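Long-range contacts in oxygen-independent coproporphyrinogen III oxidase (Escherichia coli, PDB 1OLT), which catalyses the anaerobic oxidative decarboxylation of two propionate groups of coproporphyrinogen III to the vinyl groups of protoporphyrinogen IX, using a [4Fe-4S] cluster and S-adenosylmethionine: residues Ser106-Gly111 against Ala140-Glu145; Ile151-Leu156 against Ile191-Asn196; Asn165-Gly170 against Ile201-Thr206. One frame throughout, in Å; residues are numbered along the deposited sequence. Where two conformers were deposited one is given.

Contact 1: residues Ser106-Gly111 against Ala140-Glu145; sequences SQLHWG and AEISIE. With SAM (S-adenosylmethionine), chain D; SAM (S-adenosylmethionine), chain C.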
loop_
_atom_site.group_PDB
_atom_site.type_symbol
_atom_site.label_atom_id
_atom_site.label_comp_id
_atom_site.label_asym_id
_atom_site.label_seq_id
_atom_site.Cartn_x
_atom_site.Cartn_y
_atom_site.Cartn_z
ATOM N N SER A 106 8.758 6.995 13.739
ATOM C CA SER A 106 8.763 5.567 13.962
ATOM C C SER A 106 8.810 4.776 12.660
ATOM O O SER A 106 9.054 3.556 12.657
ATOM C CB SER A 106 7.499 5.171 14.767
ATOM O OG SER A 106 6.323 5.504 14.022
ATOM N N GLN A 107 8.630 5.475 11.551
ATOM C CA GLN A 107 8.441 4.817 10.247
ATOM C C GLN A 107 8.839 5.705 9.053
ATOM O O GLN A 107 8.436 6.866 9.020
ATOM C CB GLN A 107 6.981 4.504 10.139
ATOM C CG GLN A 107 6.609 3.477 9.152
ATOM C CD GLN A 107 5.095 3.027 9.325
ATOM O OE1 GLN A 107 4.812 1.971 9.911
ATOM N NE2 GLN A 107 4.157 3.853 8.810
ATOM N N LEU A 108 9.585 5.152 8.085
ATOM C CA LEU A 108 9.871 5.829 6.827
ATOM C C LEU A 108 9.770 4.787 5.735
ATOM O O LEU A 108 10.343 3.705 5.859
ATOM C CB LEU A 108 11.296 6.400 6.830
ATOM C CG LEU A 108 11.894 6.849 5.497
ATOM C CD1 LEU A 108 11.122 7.995 4.957
ATOM C CD2 LEU A 108 13.342 7.182 5.688
ATOM N N HIS A 109 9.096 5.149 4.643
ATOM C CA HIS A 109 9.046 4.341 3.475
ATOM C C HIS A 109 9.218 5.197 2.215
ATOM O O HIS A 109 8.676 6.308 2.119
ATOM C CB HIS A 109 7.734 3.653 3.378
ATOM C CG HIS A 109 7.611 2.760 2.188
ATOM N ND1 HIS A 109 7.861 1.433 2.248
ATOM C CD2 HIS A 109 7.301 3.019 0.903
ATOM C CE1 HIS A 109 7.651 0.878 1.060
ATOM N NE2 HIS A 109 7.288 1.815 0.231
ATOM N N TRP A 110 9.976 4.658 1.283
ATOM C CA TRP A 110 10.103 5.230 -0.023
ATOM C C TRP A 110 9.346 4.303 -0.992
ATOM O O TRP A 110 9.647 3.132 -1.101
ATOM C CB TRP A 110 11.559 5.319 -0.470
ATOM C CG TRP A 110 12.448 6.283 0.343
ATOM C CD1 TRP A 110 12.089 7.045 1.424
ATOM C CD2 TRP A 110 13.845 6.530 0.138
ATOM N NE1 TRP A 110 13.168 7.722 1.919
ATOM C CE2 TRP A 110 14.268 7.443 1.144
ATOM C CE3 TRP A 110 14.785 6.090 -0.786
ATOM C CZ2 TRP A 110 15.583 7.888 1.249
ATOM C CZ3 TRP A 110 16.121 6.548 -0.665
ATOM C CH2 TRP A 110 16.489 7.429 0.314
ATOM N N GLY A 111 8.450 4.911 -1.749
ATOM C CA GLY A 111 7.651 4.247 -2.730
ATOM C C GLY A 111 7.795 4.948 -4.077
ATOM O O GLY A 111 8.546 5.924 -4.232
ATOM N N ALA A 140 13.285 2.740 14.329
ATOM C CA ALA A 140 12.356 3.003 13.245
ATOM C C ALA A 140 12.367 1.918 12.185
ATOM O O ALA A 140 13.371 1.330 11.875
ATOM C CB ALA A 140 12.649 4.428 12.606
ATOM N N GLU A 141 11.250 1.824 11.462
ATOM C CA GLU A 141 11.018 0.803 10.421
ATOM C C GLU A 141 11.299 1.632 9.214
ATOM O O GLU A 141 10.643 2.624 8.988
ATOM C CB GLU A 141 9.572 0.309 10.475
ATOM C CG GLU A 141 9.150 -0.602 9.354
ATOM C CD GLU A 141 7.625 -0.804 9.301
ATOM O OE1 GLU A 141 7.065 -1.416 10.219
ATOM O OE2 GLU A 141 6.992 -0.347 8.336
ATOM N N ILE A 142 12.317 1.263 8.477
ATOM C CA ILE A 142 12.804 2.059 7.313
ATOM C C ILE A 142 12.815 1.145 6.060
ATOM O O ILE A 142 13.604 0.186 5.973
ATOM C CB ILE A 142 14.212 2.625 7.634
ATOM C CG1 ILE A 142 14.134 3.557 8.851
ATOM C CG2 ILE A 142 14.782 3.404 6.464
ATOM C CD1 ILE A 142 15.439 4.011 9.320
ATOM N N SER A 143 11.878 1.386 5.158
ATOM C CA SER A 143 11.591 0.483 4.059
ATOM C C SER A 143 11.654 1.168 2.699
ATOM O O SER A 143 11.510 2.386 2.570
ATOM C CB SER A 143 10.208 -0.171 4.195
ATOM O OG SER A 143 9.174 0.748 4.364
ATOM N N ILE A 144 11.859 0.351 1.692
ATOM C CA ILE A 144 12.011 0.857 0.341
ATOM C C ILE A 144 11.550 -0.240 -0.624
ATOM O O ILE A 144 11.679 -1.444 -0.338
ATOM C CB ILE A 144 13.497 1.208 0.081
ATOM C CG1 ILE A 144 13.735 1.842 -1.298
ATOM C CG2 ILE A 144 14.389 -0.023 0.221
ATOM C CD1 ILE A 144 15.116 2.382 -1.507
ATOM N N GLU A 145 11.042 0.199 -1.767
ATOM C CA GLU A 145 10.711 -0.672 -2.884
ATOM C C GLU A 145 11.787 -0.707 -3.930
ATOM O O GLU A 145 12.427 0.304 -4.218
ATOM C CB GLU A 145 9.390 -0.225 -3.486
ATOM C CG GLU A 145 8.300 -0.058 -2.416
ATOM C CD GLU A 145 6.927 0.168 -2.945
ATOM O OE1 GLU A 145 6.524 -0.617 -3.867
ATOM O OE2 GLU A 145 6.241 1.118 -2.423
HETATM N N SAM D . -1.388 1.145 -5.770
HETATM C CA SAM D . -1.100 -0.188 -6.332
HETATM C C SAM D . -2.338 -0.800 -7.020
HETATM O O SAM D . -2.360 -1.147 -8.217
HETATM O OXT SAM D . -3.426 -0.979 -6.432
HETATM C CB SAM D . -0.537 -1.124 -5.229
HETATM C CG SAM D . 0.870 -0.744 -4.667
HETATM S SD SAM D . 0.856 -0.048 -2.980
HETATM C CE SAM D . 1.271 -1.513 -1.966
HETATM C "C5'" SAM D . 2.363 0.955 -2.690
HETATM C "C4'" SAM D . 2.422 2.163 -3.611
HETATM O "O4'" SAM D . 1.357 3.016 -3.224
HETATM C "C3'" SAM D . 3.690 3.012 -3.470
HETATM O "O3'" SAM D . 4.792 2.421 -4.134
HETATM C "C2'" SAM D . 3.176 4.319 -4.007
HETATM O "O2'" SAM D . 3.058 4.251 -5.403
HETATM C "C1'" SAM D . 1.767 4.387 -3.391
HETATM N N9 SAM D . 1.757 5.029 -2.088
HETATM C C8 SAM D . 2.022 4.467 -0.890
HETATM N N7 SAM D . 1.920 5.449 0.090
HETATM C C5 SAM D . 1.601 6.577 -0.487
HETATM C C6 SAM D . 1.392 7.838 0.002
HETATM N N6 SAM D . 1.440 8.141 1.288
HETATM N N1 SAM D . 1.096 8.799 -0.896
HETATM C C2 SAM D . 1.012 8.541 -2.211
HETATM N N3 SAM D . 1.240 7.318 -2.709
HETATM C C4 SAM D . 1.521 6.348 -1.850
HETATM N N SAM C . 9.023 0.129 -9.202
HETATM C CA SAM C . 9.325 -1.114 -8.506
HETATM C C SAM C . 9.035 -2.379 -9.325
HETATM O O SAM C . 8.240 -2.302 -10.324
HETATM O OXT SAM C . 9.661 -3.361 -8.982
HETATM C CB SAM C . 8.438 -1.125 -7.246
HETATM C CG SAM C . 7.032 -1.660 -7.272
HETATM S SD SAM C . 5.835 -0.671 -8.130
HETATM C CE SAM C . 5.970 0.964 -7.395
HETATM C "C5'" SAM C . 4.280 -1.063 -7.158
HETATM C "C4'" SAM C . 3.445 -2.342 -7.522
HETATM O "O4'" SAM C . 2.162 -2.059 -8.065
HETATM C "C3'" SAM C . 4.077 -3.191 -8.599
HETATM O "O3'" SAM C . 5.219 -3.934 -8.156
HETATM C "C2'" SAM C . 2.902 -4.025 -9.127
HETATM O "O2'" SAM C . 2.835 -5.288 -8.466
HETATM C "C1'" SAM C . 1.694 -3.209 -8.738
HETATM N N9 SAM C . 0.903 -2.759 -9.865
HETATM C C8 SAM C . 1.255 -1.734 -10.705
HETATM N N7 SAM C . 0.293 -1.565 -11.608
HETATM C C5 SAM C . -0.696 -2.474 -11.333
HETATM C C6 SAM C . -1.935 -2.752 -11.935
HETATM N N6 SAM C . -2.400 -2.076 -12.985
HETATM N N1 SAM C . -2.696 -3.754 -11.401
HETATM C C2 SAM C . -2.236 -4.477 -10.295
HETATM N N3 SAM C . -1.048 -4.208 -9.705
HETATM C C4 SAM C . -0.292 -3.225 -10.235
HETATM O O HOH W 1 8.582 1.382 6.868
#

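Contact 2: residues Ile151-Leu156 against Ile191-Asn196; sequences IELDVL and IFALLN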
loop_
_atom_site.group_PDB
_atom_site.type_symbol
_atom_site.label_atom_id
_atom_site.label_comp_id
_atom_site.label_asym_id
_atom_site.label_seq_id
_atom_site.Cartn_x
_atom_site.Cartn_y
_atom_site.Cartn_z
ATOM N N ILE A 151 20.367 -2.828 -11.465
ATOM C CA ILE A 151 20.798 -2.542 -10.109
ATOM C C ILE A 151 21.890 -3.552 -9.772
ATOM O O ILE A 151 21.818 -4.664 -10.190
ATOM C CB ILE A 151 19.586 -2.589 -9.100
ATOM C CG1 ILE A 151 19.945 -2.026 -7.752
ATOM C CG2 ILE A 151 18.995 -3.979 -8.906
ATOM C CD1 ILE A 151 18.774 -2.028 -6.798
ATOM N N GLU A 152 22.869 -3.139 -8.983
ATOM C CA GLU A 152 23.932 -4.044 -8.552
ATOM C C GLU A 152 23.584 -4.540 -7.134
ATOM O O GLU A 152 22.930 -3.837 -6.351
ATOM C CB GLU A 152 25.282 -3.317 -8.563
ATOM C CG GLU A 152 25.816 -3.041 -9.962
ATOM C CD GLU A 152 25.638 -4.220 -10.879
ATOM O OE1 GLU A 152 26.247 -5.270 -10.598
ATOM O OE2 GLU A 152 24.845 -4.110 -11.858
ATOM N N LEU A 153 23.993 -5.750 -6.819
ATOM C CA LEU A 153 23.757 -6.308 -5.486
ATOM C C LEU A 153 24.279 -5.404 -4.354
ATOM O O LEU A 153 23.655 -5.329 -3.306
ATOM C CB LEU A 153 24.444 -7.668 -5.340
ATOM C CG LEU A 153 23.857 -8.870 -6.080
ATOM C CD1 LEU A 153 24.770 -10.121 -5.797
ATOM C CD2 LEU A 153 22.532 -9.176 -5.672
ATOM N N ASP A 154 25.407 -4.699 -4.555
ATOM C CA ASP A 154 25.942 -3.859 -3.482
ATOM C C ASP A 154 25.126 -2.656 -3.146
ATOM O O ASP A 154 25.384 -2.023 -2.163
ATOM C CB ASP A 154 27.427 -3.545 -3.664
ATOM C CG ASP A 154 27.681 -2.507 -4.718
ATOM O OD1 ASP A 154 26.750 -1.888 -5.299
ATOM O OD2 ASP A 154 28.835 -2.233 -5.037
ATOM N N VAL A 155 24.115 -2.312 -3.944
ATOM C CA VAL A 155 23.155 -1.283 -3.548
ATOM C C VAL A 155 22.400 -1.710 -2.261
ATOM O O VAL A 155 22.039 -0.865 -1.430
ATOM C CB VAL A 155 22.175 -0.885 -4.706
ATOM C CG1 VAL A 155 21.041 0.044 -4.246
ATOM C CG2 VAL A 155 22.928 -0.266 -5.893
ATOM N N LEU A 156 22.143 -3.014 -2.095
ATOM C CA LEU A 156 21.515 -3.506 -0.868
ATOM C C LEU A 156 22.402 -3.279 0.349
ATOM O O LEU A 156 21.900 -2.856 1.392
ATOM C CB LEU A 156 21.145 -4.986 -0.985
ATOM C CG LEU A 156 20.152 -5.317 -2.112
ATOM C CD1 LEU A 156 19.847 -6.803 -2.044
ATOM C CD2 LEU A 156 18.918 -4.475 -2.173
ATOM N N ILE A 191 17.093 -12.164 -9.747
ATOM C CA ILE A 191 16.087 -11.994 -8.705
ATOM C C ILE A 191 16.392 -12.834 -7.482
ATOM O O ILE A 191 16.308 -12.331 -6.338
ATOM C CB ILE A 191 14.684 -12.199 -9.236
ATOM C CG1 ILE A 191 14.324 -11.042 -10.165
ATOM C CG2 ILE A 191 13.664 -12.257 -8.118
ATOM C CD1 ILE A 191 13.067 -11.319 -11.023
ATOM N N PHE A 192 16.722 -14.100 -7.692
ATOM C CA PHE A 192 17.104 -14.994 -6.588
ATOM C C PHE A 192 18.364 -14.480 -5.886
ATOM O O PHE A 192 18.432 -14.469 -4.646
ATOM C CB PHE A 192 17.368 -16.406 -7.096
ATOM C CG PHE A 192 16.133 -17.250 -7.133
ATOM C CD1 PHE A 192 15.151 -16.998 -8.091
ATOM C CD2 PHE A 192 15.954 -18.295 -6.233
ATOM C CE1 PHE A 192 13.974 -17.732 -8.145
ATOM C CE2 PHE A 192 14.786 -19.042 -6.269
ATOM C CZ PHE A 192 13.766 -18.750 -7.215
ATOM N N ALA A 193 19.363 -14.039 -6.667
ATOM C CA ALA A 193 20.576 -13.516 -6.045
ATOM C C ALA A 193 20.291 -12.294 -5.162
ATOM O O ALA A 193 20.811 -12.148 -4.071
ATOM C CB ALA A 193 21.636 -13.148 -7.121
ATOM N N LEU A 194 19.466 -11.414 -5.657
ATOM C CA LEU A 194 19.179 -10.194 -4.977
ATOM C C LEU A 194 18.443 -10.457 -3.675
ATOM O O LEU A 194 18.823 -9.932 -2.628
ATOM C CB LEU A 194 18.333 -9.310 -5.878
ATOM C CG LEU A 194 18.187 -7.836 -5.559
ATOM C CD1 LEU A 194 19.490 -7.105 -5.605
ATOM C CD2 LEU A 194 17.183 -7.203 -6.566
ATOM N N LEU A 195 17.401 -11.287 -3.722
ATOM C CA LEU A 195 16.623 -11.556 -2.496
ATOM C C LEU A 195 17.413 -12.348 -1.480
ATOM O O LEU A 195 17.367 -12.050 -0.275
ATOM C CB LEU A 195 15.267 -12.194 -2.847
ATOM C CG LEU A 195 14.300 -12.377 -1.684
ATOM C CD1 LEU A 195 12.832 -12.210 -2.199
ATOM C CD2 LEU A 195 14.468 -13.792 -0.980
ATOM N N ASN A 196 18.163 -13.330 -1.923
ATOM C CA ASN A 196 19.002 -14.065 -1.006
ATOM C C ASN A 196 20.166 -13.213 -0.382
ATOM O O ASN A 196 20.505 -13.379 0.766
ATOM C CB ASN A 196 19.460 -15.364 -1.666
ATOM C CG ASN A 196 18.298 -16.414 -1.743
ATOM O OD1 ASN A 196 17.883 -16.833 -2.827
ATOM N ND2 ASN A 196 17.748 -16.785 -0.560
#

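Contact 3: residues Asn165-Gly170 against Ile201-Thr206; sequences NRLSMG and IGFTST. With SAM (S-adenosylmethionine), chain C.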
loop_
_atom_site.group_PDB
_atom_site.type_symbol
_atom_site.label_atom_id
_atom_site.label_comp_id
_atom_site.label_asym_id
_atom_site.label_seq_id
_atom_site.Cartn_x
_atom_site.Cartn_y
_atom_site.Cartn_z
ATOM N N ASN A 165 15.864 -1.328 6.738
ATOM C CA ASN A 165 15.699 -2.677 7.339
ATOM C C ASN A 165 14.570 -3.548 6.753
ATOM O O ASN A 165 14.387 -4.727 7.187
ATOM C CB ASN A 165 15.611 -2.597 8.871
ATOM C CG ASN A 165 14.625 -1.535 9.379
ATOM O OD1 ASN A 165 13.576 -1.283 8.799
ATOM N ND2 ASN A 165 14.965 -0.947 10.500
ATOM N N ARG A 166 13.800 -2.954 5.844
ATOM C CA ARG A 166 12.792 -3.658 5.136
ATOM C C ARG A 166 12.771 -3.294 3.675
ATOM O O ARG A 166 12.941 -2.177 3.304
ATOM C CB ARG A 166 11.434 -3.342 5.664
ATOM C CG ARG A 166 11.365 -3.443 7.132
ATOM C CD ARG A 166 10.062 -3.747 7.614
ATOM N NE ARG A 166 10.118 -4.278 8.972
ATOM C CZ ARG A 166 9.058 -4.380 9.701
ATOM N NH1 ARG A 166 7.882 -4.024 9.167
ATOM N NH2 ARG A 166 9.158 -4.849 10.961
ATOM N N LEU A 167 12.515 -4.284 2.833
ATOM C CA LEU A 167 12.357 -4.038 1.403
ATOM C C LEU A 167 11.197 -4.834 0.777
ATOM O O LEU A 167 10.827 -5.916 1.264
ATOM C CB LEU A 167 13.673 -4.286 0.653
ATOM C CG LEU A 167 14.227 -5.637 0.205
ATOM C CD1 LEU A 167 13.491 -6.361 -0.926
ATOM C CD2 LEU A 167 15.689 -5.396 -0.212
ATOM N N SER A 168 10.711 -4.300 -0.337
ATOM C CA SER A 168 9.690 -4.865 -1.177
ATOM C C SER A 168 10.270 -4.870 -2.595
ATOM O O SER A 168 10.944 -3.889 -3.019
ATOM C CB SER A 168 8.437 -4.032 -1.095
ATOM O OG SER A 168 7.480 -4.636 -1.907
ATOM N N MET A 169 10.069 -5.971 -3.318
ATOM C CA MET A 169 10.623 -6.129 -4.629
ATOM C C MET A 169 9.528 -6.552 -5.577
ATOM O O MET A 169 8.820 -7.522 -5.333
ATOM C CB MET A 169 11.736 -7.170 -4.568
ATOM C CG MET A 169 12.360 -7.587 -5.887
ATOM S SD MET A 169 13.628 -8.918 -5.697
ATOM C CE MET A 169 14.592 -8.165 -4.364
ATOM N N GLY A 170 9.402 -5.826 -6.676
ATOM C CA GLY A 170 8.473 -6.199 -7.711
ATOM C C GLY A 170 8.978 -7.391 -8.504
ATOM O O GLY A 170 10.099 -7.382 -8.970
ATOM N N ILE A 201 22.297 -10.201 4.410
ATOM C CA ILE A 201 22.792 -8.989 5.091
ATOM C C ILE A 201 21.786 -8.415 6.117
ATOM O O ILE A 201 22.009 -7.357 6.642
ATOM C CB ILE A 201 23.267 -7.905 4.103
ATOM C CG1 ILE A 201 22.132 -7.342 3.329
ATOM C CG2 ILE A 201 24.365 -8.489 3.163
ATOM C CD1 ILE A 201 22.633 -6.317 2.362
ATOM N N GLY A 202 20.731 -9.157 6.426
ATOM C CA GLY A 202 19.905 -8.812 7.577
ATOM C C GLY A 202 18.569 -8.114 7.258
ATOM O O GLY A 202 17.872 -7.734 8.186
ATOM N N PHE A 203 18.194 -7.953 6.000
ATOM C CA PHE A 203 16.817 -7.498 5.731
ATOM C C PHE A 203 15.815 -8.587 6.210
ATOM O O PHE A 203 16.080 -9.770 6.026
ATOM C CB PHE A 203 16.571 -7.239 4.281
ATOM C CG PHE A 203 17.108 -5.941 3.798
ATOM C CD1 PHE A 203 16.358 -4.787 3.903
ATOM C CD2 PHE A 203 18.381 -5.888 3.212
ATOM C CE1 PHE A 203 16.864 -3.551 3.447
ATOM C CE2 PHE A 203 18.902 -4.695 2.712
ATOM C CZ PHE A 203 18.171 -3.491 2.845
ATOM N N THR A 204 14.742 -8.159 6.873
ATOM C CA THR A 204 13.637 -9.059 7.319
ATOM C C THR A 204 12.336 -8.533 6.801
ATOM O O THR A 204 12.245 -7.428 6.377
ATOM C CB THR A 204 13.535 -9.137 8.854
ATOM O OG1 THR A 204 13.463 -7.819 9.385
ATOM C CG2 THR A 204 14.774 -9.686 9.477
ATOM N N SER A 205 11.274 -9.316 6.871
ATOM C CA SER A 205 9.968 -8.912 6.316
ATOM C C SER A 205 9.996 -8.551 4.861
ATOM O O SER A 205 9.254 -7.667 4.419
ATOM C CB SER A 205 9.377 -7.724 7.075
ATOM O OG SER A 205 9.251 -8.037 8.442
ATOM N N THR A 206 10.849 -9.220 4.091
ATOM C CA THR A 206 10.919 -8.960 2.649
ATOM C C THR A 206 9.667 -9.391 1.881
ATOM O O THR A 206 9.244 -10.558 1.952
ATOM C CB THR A 206 12.130 -9.669 2.075
ATOM O OG1 THR A 206 13.299 -9.061 2.624
ATOM C CG2 THR A 206 12.268 -9.429 0.642
HETATM N N SAM C . 9.023 0.129 -9.202
HETATM C CA SAM C . 9.325 -1.114 -8.506
HETATM C C SAM C . 9.035 -2.379 -9.325
HETATM O O SAM C . 8.240 -2.302 -10.324
HETATM O OXT SAM C . 9.661 -3.361 -8.982
HETATM C CB SAM C . 8.438 -1.125 -7.246
HETATM C CG SAM C . 7.032 -1.660 -7.272
HETATM S SD SAM C . 5.835 -0.671 -8.130
HETATM C CE SAM C . 5.970 0.964 -7.395
HETATM C "C5'" SAM C . 4.280 -1.063 -7.158
HETATM C "C4'" SAM C . 3.445 -2.342 -7.522
HETATM O "O4'" SAM C . 2.162 -2.059 -8.065
HETATM C "C3'" SAM C . 4.077 -3.191 -8.599
HETATM O "O3'" SAM C . 5.219 -3.934 -8.156
HETATM C "C2'" SAM C . 2.902 -4.025 -9.127
HETATM O "O2'" SAM C . 2.835 -5.288 -8.466
HETATM C "C1'" SAM C . 1.694 -3.209 -8.738
HETATM N N9 SAM C . 0.903 -2.759 -9.865
HETATM C C8 SAM C . 1.255 -1.734 -10.705
HETATM N N7 SAM C . 0.293 -1.565 -11.608
HETATM C C5 SAM C . -0.696 -2.474 -11.333
HETATM C C6 SAM C . -1.935 -2.752 -11.935
HETATM N N6 SAM C . -2.400 -2.076 -12.985
HETATM N N1 SAM C . -2.696 -3.754 -11.401
HETATM C C2 SAM C . -2.236 -4.477 -10.295
HETATM N N3 SAM C . -1.048 -4.208 -9.705
HETATM C C4 SAM C . -0.292 -3.225 -10.235
HETATM O O HOH W 2 15.664 -6.002 8.912
HETATM O O HOH W 3 13.329 -6.832 3.910
#

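Contact 1: residues Ser106-Gly111 against Ala140-Glu145
The imidazole of H109 is gripped at its edge by two side chains of the neighbouring strand, one at each nitrogen. With CG anti to the backbone N (chi1 -179°), the ring lies beside S143, whose OG is in the ring plane, 2.6 Å from H109 ND1, in a hydrogen bond that either atom could donate. H109 NE2 donates to E145 OE2 at 2.9 Å, and the carboxylate takes this bond on its anti side, its plane turned 53° from the ring. The two bonds together hold the rotation of the ring. E145 OE2 also accepts a 2.6 Å bond from O3' of one S-adenosylmethionine, while E145 OE1 lies 3.6 Å from CG of the second; H109 thus probably helps, from the second shell, to position E145, which binds S-adenosylmethionine. At G111 a CB would come too close to the same O3' and to E145 OE2. Farther along this face a water links S143 OG, L108 O and E141 OE2, and the other carboxylate oxygen of E141 pairs with R166.

On the opposite face the indole of W110 meets I144 obliquely, CE3 to CD1 at 3.8 Å, and F164 edge-to-face, and L108 CD2 touches I142 CG2. The strands run parallel, bonded from E141 N to S106 O through to a weak link between E145 N and W110 O.

These are adjacent strands of the radical SAM barrel. Strand 53-62 flanks 105-112 on its other side, strand 166-172 borders 140-146, and helix 120-133 covers W110 and I142.

Contact 2: residues Ile151-Leu156 against Ile191-Asn196
L153 and L194 mark the nearest backbone approach, their CA atoms 6.0 Å apart, where the turn leading into helix 154-161 comes up against helix 188-200. The contact is apolar, and L194 is its central side chain: three residues of 151-156 converge on it.

L194 CG stands anti to the backbone N (chi1 -164°), and the branch beyond it offers its two methyls to different partners. CD1 is shared by two leucines, lying 3.6 Å from L156 CD1 and 3.7 Å from L153 CD2. CD2 faces I151, whose CG2 is a looser neighbour at 4.4 Å. The two leucines approach in different ways. L153 and L194 run alongside one another in opposing senses, so that L153 CD2 reaches beyond the side chain to the backbone, 3.6 Å from L194 CA. The same methyl also rests near the CB and carbonyl of A193. L156 instead lies roughly perpendicular to L194, and its CD1 touches both the CD1 methyl and the carbonyl of L194, 3.3 Å from L194 O.

Within 151-156 the chain is already turning: V155 N bonds to E152 O and L156 N to L153 O, which brings L153 and L156 round to the same partner.

The two helices lie on the outer layer of the radical SAM barrel, side by side over the sheet. Beneath them runs strand 166-172, with L167 under L156 and M169 under L194. P148 also packs on L194. Elsewhere on helix 188-200, F190 meets I151, H197 meets L153 and A198 meets L156, while F192 and L195 turn to L232 of helix 219-232.

Contact 3: residues Asn165-Gly170 against Ile201-Thr206
Apolar packing centres on F203 and L167. L167 CD2 sits over one face of the F203 ring in a CH-pi contact, 4.1 Å from the centroid and 4° off the ring normal. With its CG anti to the carbonyl carbon (chi1 -79°), F203 brings the edge of its ring to the R166 backbone, CD1 lying 3.7 Å from R166 N. L167 uses its other methyl on T206, CD1 to CG2 at 3.7 Å, the side chains running alongside in the same direction. An alanine in place of F203 would probably leave the L167 methyl without its aromatic platform and open a gap beside the R166 backbone.

Direct polar contact is slight: T204 N makes a weak 3.5 Å bond to N165 O. Two waters do more. One donates to N165 O and G202 O and accepts from T204 OG1; the other accepts from L167 N, donates to T204 O and bonds T206 OG1.

S205 OG lies over one face of the R166 guanidinium, 3.8 Å above its plane; besides its bridge to E141, NH1 pairs with E296. The N165 amide pairs with the backbone of A140 and I142.

The loop begins with a Schellman motif, G202 at positive phi closing helix 188-200, and leads into strand 207-212 beside strand 166-172. This is the return of a right-handed beta-alpha-beta crossover in the radical SAM barrel; strand 166-172 reaches a bound S-adenosylmethionine at G170.

Contacts 1 and 3 share one sheet, in which strands 140-146 and 166-172 are parallel neighbours, and they meet directly through the salt bridge of E141 with R166. Contact 2 lies farther from the chain's centre, in the helical layer, and touches contact 3 through the apolar layer between helices and sheet. Chemistry follows place. Contact 1, largely buried, combines strand bonding with a polar network bonded to one S-adenosylmethionine and touching the other; contact 2, buried where a turn and helix meet helix 188-200, is purely apolar; contact 3, only partly buried, relies on water bridges at the loop and an aromatic contact. Helix 188-200 forms one side of contact 2 and ends at the loop of contact 3.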